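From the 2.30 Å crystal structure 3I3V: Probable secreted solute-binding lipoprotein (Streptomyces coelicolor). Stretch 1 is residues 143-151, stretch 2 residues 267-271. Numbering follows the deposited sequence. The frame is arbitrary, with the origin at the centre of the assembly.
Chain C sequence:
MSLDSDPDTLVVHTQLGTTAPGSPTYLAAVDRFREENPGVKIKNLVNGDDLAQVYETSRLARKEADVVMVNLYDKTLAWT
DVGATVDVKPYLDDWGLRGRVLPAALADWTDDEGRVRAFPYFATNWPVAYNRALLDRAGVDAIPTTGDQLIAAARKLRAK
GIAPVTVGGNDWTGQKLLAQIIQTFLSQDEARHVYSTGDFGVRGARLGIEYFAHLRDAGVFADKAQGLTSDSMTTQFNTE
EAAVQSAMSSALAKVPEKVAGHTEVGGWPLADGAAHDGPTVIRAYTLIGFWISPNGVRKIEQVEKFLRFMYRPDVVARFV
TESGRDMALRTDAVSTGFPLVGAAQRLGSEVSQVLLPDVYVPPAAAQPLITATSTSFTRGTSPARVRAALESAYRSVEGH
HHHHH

Stretch 1 143-151: IPTTGDQLI
Stretch 2 (267-271) GWPLA

Stretch 1 is a loop from Ile 143 to Thr 146; Ile 143, Pro 144 and Thr 146 are extended, but Thr 145 kinks the chain at -112/-21, and the helix begins at Gly 147. Stretch 2 is extended, without regular secondary structure. The two run in broadly the same sense, as fits Leu 270 bonding through its N to Thr 145 and through its O to Gly 147. A single beta bridge joins Thr 146 to Leu 270, with CA atoms 4.7 Å apart. Two backbone hydrogen bonds make it. Leu 270 N donates to Thr 145 O at 3.0 Å, and Gly 147 N donates to Leu 270 O at 2.8 Å. Thr 146 CA also lies 3.3 Å from Leu 270 O, a CA-H...O contact.

Pro 269 is the most covered residue. Its phi/psi of -47/150 keeps the chain extended, and its CA-to-CB bond points toward stretch 1. The ring is C-gamma exo. Pro 269 CG lies 3.3 Å from Pro 144 O, 4.2 Å from Pro 144 CB and 4.0 Å from Leu 150 CB. A compact apolar ring suits this buried site. Pro 144, C-gamma endo, has phi/psi -56/134.

Leu 150 points toward stretch 2 from the first helical turn. Chi1 is t (176°) and chi2 p (59°), which places Leu 150 CD2 3.6 Å from Trp 268 CZ2. Trp 268 starts away from stretch 1, but chi1 t (-174°) and chi2 -88° bring its indole end back to meet Leu 150 obliquely.

Leu 270 points sideways, with chi1 m and chi2 t; its backbone makes the hydrogen bonds. Gly 147, at -53/-40, is buried; an ideal CB would lie 3.8 Å from Leu 270 O.

Thr 146 is the N-cap, at -125/157. Chi1 p (54°) lets Thr 146 OG1 accept a weak bond from Gln 149 N at 3.5 Å. Gln 149, chi1 m and chi2 t, folds back so that Gln 149 OE1 accepts from Thr 145 N at 2.9 Å. The contact buries 311 Å² in total.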

# COMPACT_ATOMS: atom_id res chain seq x y z
N ILE C 143 36.80 -28.23 46.31
CA ILE C 143 38.03 -27.73 45.71
C ILE C 143 38.37 -26.41 46.39
O ILE C 143 37.51 -25.53 46.52
CB ILE C 143 37.91 -27.53 44.16
CG1 ILE C 143 37.37 -26.14 43.83
CG2 ILE C 143 37.01 -28.60 43.57
CD1 ILE C 143 37.35 -25.82 42.33
N PRO C 144 39.62 -26.24 46.85
CA PRO C 144 40.05 -25.01 47.53
C PRO C 144 39.84 -23.73 46.73
O PRO C 144 40.16 -23.66 45.55
CB PRO C 144 41.53 -25.29 47.82
CG PRO C 144 41.93 -26.22 46.72
CD PRO C 144 40.75 -27.16 46.65
N THR C 145 39.31 -22.71 47.40
CA THR C 145 39.05 -21.41 46.79
C THR C 145 39.97 -20.34 47.36
O THR C 145 40.19 -19.29 46.75
CB THR C 145 37.58 -21.02 47.03
OG1 THR C 145 36.75 -21.82 46.19
CG2 THR C 145 37.35 -19.55 46.73
N THR C 146 40.53 -20.60 48.54
CA THR C 146 41.40 -19.63 49.18
C THR C 146 42.74 -20.25 49.53
O THR C 146 42.87 -21.47 49.65
CB THR C 146 40.76 -19.09 50.46
OG1 THR C 146 40.40 -20.19 51.31
CG2 THR C 146 39.51 -18.27 50.14
N GLY C 147 43.74 -19.38 49.67
CA GLY C 147 45.08 -19.83 50.00
C GLY C 147 45.10 -20.71 51.23
O GLY C 147 45.84 -21.69 51.27
N ASP C 148 44.30 -20.36 52.23
CA ASP C 148 44.24 -21.15 53.46
C ASP C 148 43.69 -22.54 53.19
O ASP C 148 44.22 -23.53 53.70
CB ASP C 148 43.37 -20.46 54.51
CG ASP C 148 44.05 -19.27 55.14
OD1 ASP C 148 45.30 -19.26 55.17
OD2 ASP C 148 43.34 -18.37 55.61
N GLN C 149 42.63 -22.63 52.40
CA GLN C 149 42.04 -23.92 52.08
C GLN C 149 43.00 -24.75 51.22
O GLN C 149 43.12 -25.96 51.41
CB GLN C 149 40.71 -23.74 51.35
CG GLN C 149 39.66 -23.01 52.18
CD GLN C 149 38.43 -22.64 51.36
OE1 GLN C 149 38.40 -22.83 50.14
NE2 GLN C 149 37.42 -22.09 52.03
N LEU C 150 43.68 -24.09 50.28
CA LEU C 150 44.62 -24.79 49.41
C LEU C 150 45.71 -25.43 50.25
O LEU C 150 46.07 -26.58 50.03
CB LEU C 150 45.26 -23.82 48.41
CG LEU C 150 46.35 -24.38 47.48
CD1 LEU C 150 45.80 -25.52 46.63
CD2 LEU C 150 46.87 -23.26 46.59
N ILE C 151 46.23 -24.68 51.20
CA ILE C 151 47.27 -25.21 52.06
C ILE C 151 46.73 -26.39 52.85
O ILE C 151 47.41 -27.41 52.98
CB ILE C 151 47.80 -24.16 53.04
CG1 ILE C 151 48.42 -22.99 52.27
CG2 ILE C 151 48.83 -24.79 53.97
CD1 ILE C 151 49.07 -21.96 53.16
N GLY C 267 40.01 -22.15 39.11
CA GLY C 267 41.08 -21.17 39.06
C GLY C 267 42.00 -21.36 40.24
O GLY C 267 41.77 -22.23 41.09
N TRP C 268 43.05 -20.56 40.31
CA TRP C 268 43.99 -20.67 41.42
C TRP C 268 43.44 -19.90 42.63
O TRP C 268 43.02 -18.75 42.52
CB TRP C 268 45.37 -20.13 40.99
CG TRP C 268 46.42 -20.35 42.03
CD1 TRP C 268 46.72 -19.52 43.06
CD2 TRP C 268 47.23 -21.52 42.19
NE1 TRP C 268 47.67 -20.10 43.87
CE2 TRP C 268 48.00 -21.33 43.36
CE3 TRP C 268 47.38 -22.71 41.47
CZ2 TRP C 268 48.91 -22.28 43.82
CZ3 TRP C 268 48.29 -23.66 41.93
CH2 TRP C 268 49.04 -23.44 43.09
N PRO C 269 43.42 -20.54 43.81
CA PRO C 269 42.91 -19.93 45.04
C PRO C 269 43.46 -18.53 45.29
O PRO C 269 44.57 -18.22 44.89
CB PRO C 269 43.34 -20.92 46.12
CG PRO C 269 43.18 -22.22 45.41
CD PRO C 269 43.84 -21.93 44.06
N LEU C 270 42.66 -17.70 45.96
CA LEU C 270 43.04 -16.33 46.26
C LEU C 270 43.49 -16.13 47.70
O LEU C 270 43.05 -16.85 48.61
CB LEU C 270 41.87 -15.39 45.99
CG LEU C 270 41.28 -15.32 44.58
CD1 LEU C 270 40.10 -14.38 44.62
CD2 LEU C 270 42.31 -14.83 43.56
N ALA C 271 44.35 -15.14 47.90
CA ALA C 271 44.83 -14.78 49.23
C ALA C 271 43.86 -13.68 49.65
O ALA C 271 43.09 -13.19 48.82
CB ALA C 271 46.25 -14.23 49.15